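Local coordinates for protein Exo-beta-1,4-mannosidase (Rhizomucor miehei, PDB 4LYP) that probably removes beta-linked mannose from non-reducing chain ends as an extracellular family 5 glycoside hydrolase with a TIM-barrel fold, and also has transglycosylation activity, at residues Q170-P175 against T185-R190; R215-T218 against I223-E226. One frame throughout, in Å; residues are numbered along the deposited sequence.

Contact 1 (Q170-P175 against T185-R190); sequences QTIPYP and TQFAAR
Pro173 lies over one face of the Phe187 ring, and this pair forms the tightly packed part of the contact. Pro173 CD stands 3.5 Å from the ring centroid, 17° off the normal, a CH-pi contact. Shifted toward one side of the ring, Pro173 CD is 3.4 Å from Phe187 CD2 but 3.9 Å from Phe187 CD1. Pro173 CG reaches back to the root of the ring, 3.7 Å from Phe187 CG. Phe187 can offer its face because CG is anti to the backbone N (chi1 179°), which carries the ring off helix 181-193 to the loop.

Elsewhere the fit is looser. Ile172 CG2 comes only to 4.2 Å from Phe187 CE1, its side chain running at about a right angle to that of Phe187. Ile172 is buried, since it also packs on Phe184 and on Gln161 and Ala164 of helix 158-167. Thr171, exposed, approaches the ring obliquely through its backbone O, 4.5 Å from Phe187 CE2. Thr171 and Pro173 each centre an inverse gamma turn, the second marked by the bond from Tyr174 N to Ile172 O (2.8 Å).

Across the ring from Pro173, Arg190 NH2 lies 3.0 Å above the plane near the rim. Its guanidinium is held by a nearly straight bond (170°) from Arg190 NE to a lone pair of Phe187 O. The aromatic ring is therefore layered between a proline and an arginine, with Val163 touching both Phe187 and Arg190. The loop joining helices 158-167 and 181-193, part of the long excursion between TIM-barrel strands 144-148 and 230-234, is thus fastened to the second helix by C-H and dispersion contacts, while the polar grip lies within the helix and probably limits rotation of the arginine.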
# COMPACT_ATOMS: atom_id res chain seq x y z
N GLN A 170 16.80 -20.14 6.49
CA GLN A 170 15.75 -19.83 5.58
C GLN A 170 14.38 -20.40 5.98
O GLN A 170 13.38 -20.13 5.25
CB GLN A 170 16.18 -20.29 4.17
CG GLN A 170 15.20 -19.86 3.03
CD GLN A 170 14.96 -18.36 3.00
OE1 GLN A 170 15.94 -17.57 2.81
NE2 GLN A 170 13.70 -17.94 3.11
N THR A 171 14.27 -21.16 7.08
CA THR A 171 12.98 -21.71 7.51
C THR A 171 12.20 -20.68 8.31
O THR A 171 12.18 -20.60 9.50
CB THR A 171 13.18 -22.99 8.31
OG1 THR A 171 13.99 -23.90 7.56
CG2 THR A 171 11.86 -23.67 8.62
N ILE A 172 11.49 -19.86 7.59
CA ILE A 172 10.72 -18.76 8.22
C ILE A 172 9.43 -19.38 8.76
O ILE A 172 8.76 -20.12 8.03
CB ILE A 172 10.46 -17.70 7.17
CG1 ILE A 172 11.76 -17.06 6.70
CG2 ILE A 172 9.49 -16.63 7.67
CD1 ILE A 172 11.54 -16.08 5.54
N PRO A 173 9.00 -19.01 9.98
CA PRO A 173 7.76 -19.60 10.54
C PRO A 173 6.56 -18.83 9.96
O PRO A 173 5.90 -18.01 10.66
CB PRO A 173 7.96 -19.35 12.04
CG PRO A 173 8.76 -18.06 12.11
CD PRO A 173 9.77 -18.23 10.98
N TYR A 174 6.21 -19.14 8.71
CA TYR A 174 5.06 -18.49 8.10
C TYR A 174 3.82 -18.83 8.93
O TYR A 174 3.67 -19.95 9.46
CB TYR A 174 4.86 -19.01 6.65
CG TYR A 174 6.01 -18.70 5.73
CD1 TYR A 174 6.42 -17.34 5.55
CD2 TYR A 174 6.76 -19.69 5.09
CE1 TYR A 174 7.48 -17.03 4.71
CE2 TYR A 174 7.83 -19.43 4.27
CZ TYR A 174 8.18 -18.07 4.09
OH TYR A 174 9.23 -17.73 3.27
N PRO A 175 2.89 -17.87 9.04
CA PRO A 175 1.72 -18.05 10.02
C PRO A 175 0.58 -18.84 9.35
O PRO A 175 -0.47 -18.35 9.01
CB PRO A 175 1.35 -16.60 10.35
CG PRO A 175 1.71 -15.86 9.11
CD PRO A 175 3.00 -16.49 8.60
N THR A 185 5.30 -12.71 13.96
CA THR A 185 5.62 -11.35 14.30
C THR A 185 6.87 -11.25 15.15
O THR A 185 7.68 -10.42 14.90
CB THR A 185 4.42 -10.61 14.99
OG1 THR A 185 3.32 -10.55 14.09
CG2 THR A 185 4.77 -9.21 15.44
N GLN A 186 7.03 -12.11 16.15
CA GLN A 186 8.25 -12.05 16.99
C GLN A 186 9.48 -12.37 16.17
O GLN A 186 10.55 -11.76 16.35
CB GLN A 186 8.13 -13.08 18.16
CG GLN A 186 7.19 -12.65 19.25
CD GLN A 186 7.40 -13.30 20.58
OE1 GLN A 186 6.44 -13.56 21.26
NE2 GLN A 186 8.66 -13.49 21.01
N PHE A 187 9.34 -13.26 15.17
CA PHE A 187 10.45 -13.66 14.31
C PHE A 187 10.86 -12.43 13.46
O PHE A 187 12.04 -12.05 13.43
CB PHE A 187 10.05 -14.81 13.39
CG PHE A 187 11.13 -15.24 12.47
CD1 PHE A 187 11.24 -14.64 11.21
CD2 PHE A 187 11.92 -16.37 12.77
CE1 PHE A 187 12.27 -15.01 10.30
CE2 PHE A 187 12.83 -16.83 11.83
CZ PHE A 187 13.06 -16.13 10.61
N ALA A 188 9.91 -11.82 12.76
CA ALA A 188 10.19 -10.76 11.84
C ALA A 188 10.57 -9.45 12.55
O ALA A 188 11.39 -8.66 12.02
CB ALA A 188 9.03 -10.53 10.93
N ALA A 189 10.02 -9.20 13.74
CA ALA A 189 10.32 -7.97 14.46
C ALA A 189 11.75 -7.92 14.96
O ALA A 189 12.22 -6.86 15.35
CB ALA A 189 9.33 -7.74 15.59
N ARG A 190 12.47 -9.06 14.96
CA ARG A 190 13.91 -9.05 15.23
C ARG A 190 14.63 -8.10 14.31
O ARG A 190 15.69 -7.56 14.67
CB ARG A 190 14.49 -10.44 15.13
CG ARG A 190 13.97 -11.37 16.24
CD ARG A 190 14.71 -12.67 16.31
NE ARG A 190 14.44 -13.40 15.13
CZ ARG A 190 15.06 -14.56 14.77
NH1 ARG A 190 16.09 -14.99 15.49
NH2 ARG A 190 14.73 -15.25 13.67

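Contact 2 (R215-T218 against I223-E226); sequences RRNT and IYKE
Arg215 and Tyr224 run side by side, pointing the same way, beside a single beta bridge between Arg216 and Ile223 in the loop between helix 197-213 and strand 230-234 of the TIM barrel. The aliphatic base of the arginine, rather than its charged end, lies over the tyrosine ring. Arg215 CB is 3.6 Å from the Tyr224 ring centroid and only 3° off the normal, a CH-pi contact over the centre of the face. Arg215 CG continues toward the phenol end, 3.4 Å from Tyr224 CZ.

The bend about the CB-CG bond (chi2 66°) sets the course of CD and the rest of the chain, and the guanidinium plane ends 74° from the ring plane. Their polar ends converge on helix 125-140: Arg215 NH2 forms a salt bridge with Asp132 OD2, and Tyr224 OH is hydrogen-bonded to Asp132 OD1. The two oxygens of one carboxylate thus engage both polar ends, consistent with the side chains running the same way, and Glu125 takes a second salt bridge from Arg215 NH1.

Asn217 meets the same ring from another direction. Its CB sits near the ring plane, 4.0 Å from Tyr224 CE1, and its side chain crosses that of the tyrosine at about a right angle. The amide stays beside the ring, its polar atoms engaged elsewhere: OD1 with the backbone N of Val219 and Asn220, ND2 with Asp132 O. On the more exposed side, Ile223 CD1 packs against Arg216 CB at 3.6 Å, again with the side chains nearly perpendicular.

Arg215 O, next to the bridge, is shared by two successive residues: it accepts the hydrogen bond from Tyr224 N at 2.8 Å and a CA-H...O contact from Ile223 CA at 3.3 Å.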
# COMPACT_ATOMS: atom_id res chain seq x y z
N ARG A 215 17.81 4.69 -8.77
CA ARG A 215 17.53 3.98 -10.03
C ARG A 215 17.34 5.01 -11.15
O ARG A 215 16.57 5.96 -10.98
CB ARG A 215 16.21 3.18 -9.81
CG ARG A 215 15.66 2.51 -11.12
CD ARG A 215 16.59 1.41 -11.65
NE ARG A 215 15.91 0.76 -12.77
CZ ARG A 215 16.34 -0.39 -13.30
NH1 ARG A 215 17.43 -1.02 -12.80
NH2 ARG A 215 15.65 -0.95 -14.27
N ARG A 216 17.98 4.75 -12.29
CA ARG A 216 17.65 5.48 -13.49
C ARG A 216 16.53 4.75 -14.18
O ARG A 216 16.65 3.56 -14.58
CB ARG A 216 18.90 5.60 -14.40
CG ARG A 216 18.58 6.38 -15.67
CD ARG A 216 19.86 6.45 -16.50
NE ARG A 216 19.50 7.01 -17.83
CZ ARG A 216 18.94 6.36 -18.89
NH1 ARG A 216 18.71 5.01 -18.89
NH2 ARG A 216 18.60 7.09 -19.95
N ASN A 217 15.42 5.43 -14.39
CA ASN A 217 14.28 4.84 -15.12
C ASN A 217 14.73 4.54 -16.52
O ASN A 217 15.09 5.48 -17.28
CB ASN A 217 13.12 5.84 -15.07
CG ASN A 217 11.84 5.23 -15.59
OD1 ASN A 217 11.83 4.73 -16.73
ND2 ASN A 217 10.78 5.25 -14.79
N THR A 218 14.73 3.28 -16.95
CA THR A 218 15.26 2.94 -18.26
C THR A 218 14.34 3.40 -19.40
O THR A 218 14.77 3.42 -20.56
CB THR A 218 15.46 1.40 -18.37
OG1 THR A 218 14.20 0.72 -18.16
CG2 THR A 218 16.53 0.88 -17.42
N ILE A 223 16.04 9.89 -12.86
CA ILE A 223 16.51 9.22 -11.64
C ILE A 223 15.35 9.28 -10.64
O ILE A 223 14.68 10.31 -10.50
CB ILE A 223 17.74 9.90 -11.07
CG1 ILE A 223 18.85 9.97 -12.15
CG2 ILE A 223 18.22 9.14 -9.81
CD1 ILE A 223 19.31 8.72 -12.64
N TYR A 224 15.09 8.14 -9.95
CA TYR A 224 13.84 8.12 -9.11
C TYR A 224 13.75 9.28 -8.13
O TYR A 224 12.70 9.88 -7.94
CB TYR A 224 13.69 6.78 -8.40
CG TYR A 224 13.21 5.62 -9.22
CD1 TYR A 224 13.31 5.55 -10.63
CD2 TYR A 224 12.68 4.50 -8.56
CE1 TYR A 224 12.87 4.42 -11.33
CE2 TYR A 224 12.27 3.37 -9.23
CZ TYR A 224 12.38 3.31 -10.59
OH TYR A 224 11.98 2.17 -11.24
N LYS A 225 14.87 9.56 -7.40
CA LYS A 225 14.87 10.61 -6.38
C LYS A 225 14.65 12.01 -6.97
O LYS A 225 14.38 12.94 -6.22
CB LYS A 225 16.14 10.61 -5.57
CG LYS A 225 17.41 10.93 -6.34
CD LYS A 225 18.68 10.69 -5.48
CE LYS A 225 19.90 11.17 -6.21
NZ LYS A 225 21.10 10.85 -5.39
N GLU A 226 14.73 12.16 -8.30
CA GLU A 226 14.43 13.42 -8.96
C GLU A 226 13.11 13.39 -9.69
O GLU A 226 12.80 14.35 -10.43
CB GLU A 226 15.61 13.72 -9.94
CG GLU A 226 16.92 13.92 -9.24
CD GLU A 226 16.91 15.18 -8.42
OE1 GLU A 226 16.14 16.12 -8.72
OE2 GLU A 226 17.85 15.33 -7.70

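Both contacts are partly buried, each centred about 21 Å from the centre of the chain, and they lie about 23 Å apart at their nearest atoms. They follow one another in the long connection between strands 144-148 and 230-234. Contact 1 fastens a loop to the middle of helix 181-193; contact 2 joins two parts of the loop between helix 197-213 and strand 230-234. Each centres on an aromatic face covered by aliphatic carbon, but contact 1 is apolar across its segments and buries 139 Å², whereas contact 2 adds a backbone bond, buries 281 Å² and is anchored by carboxylates of helix 125-140.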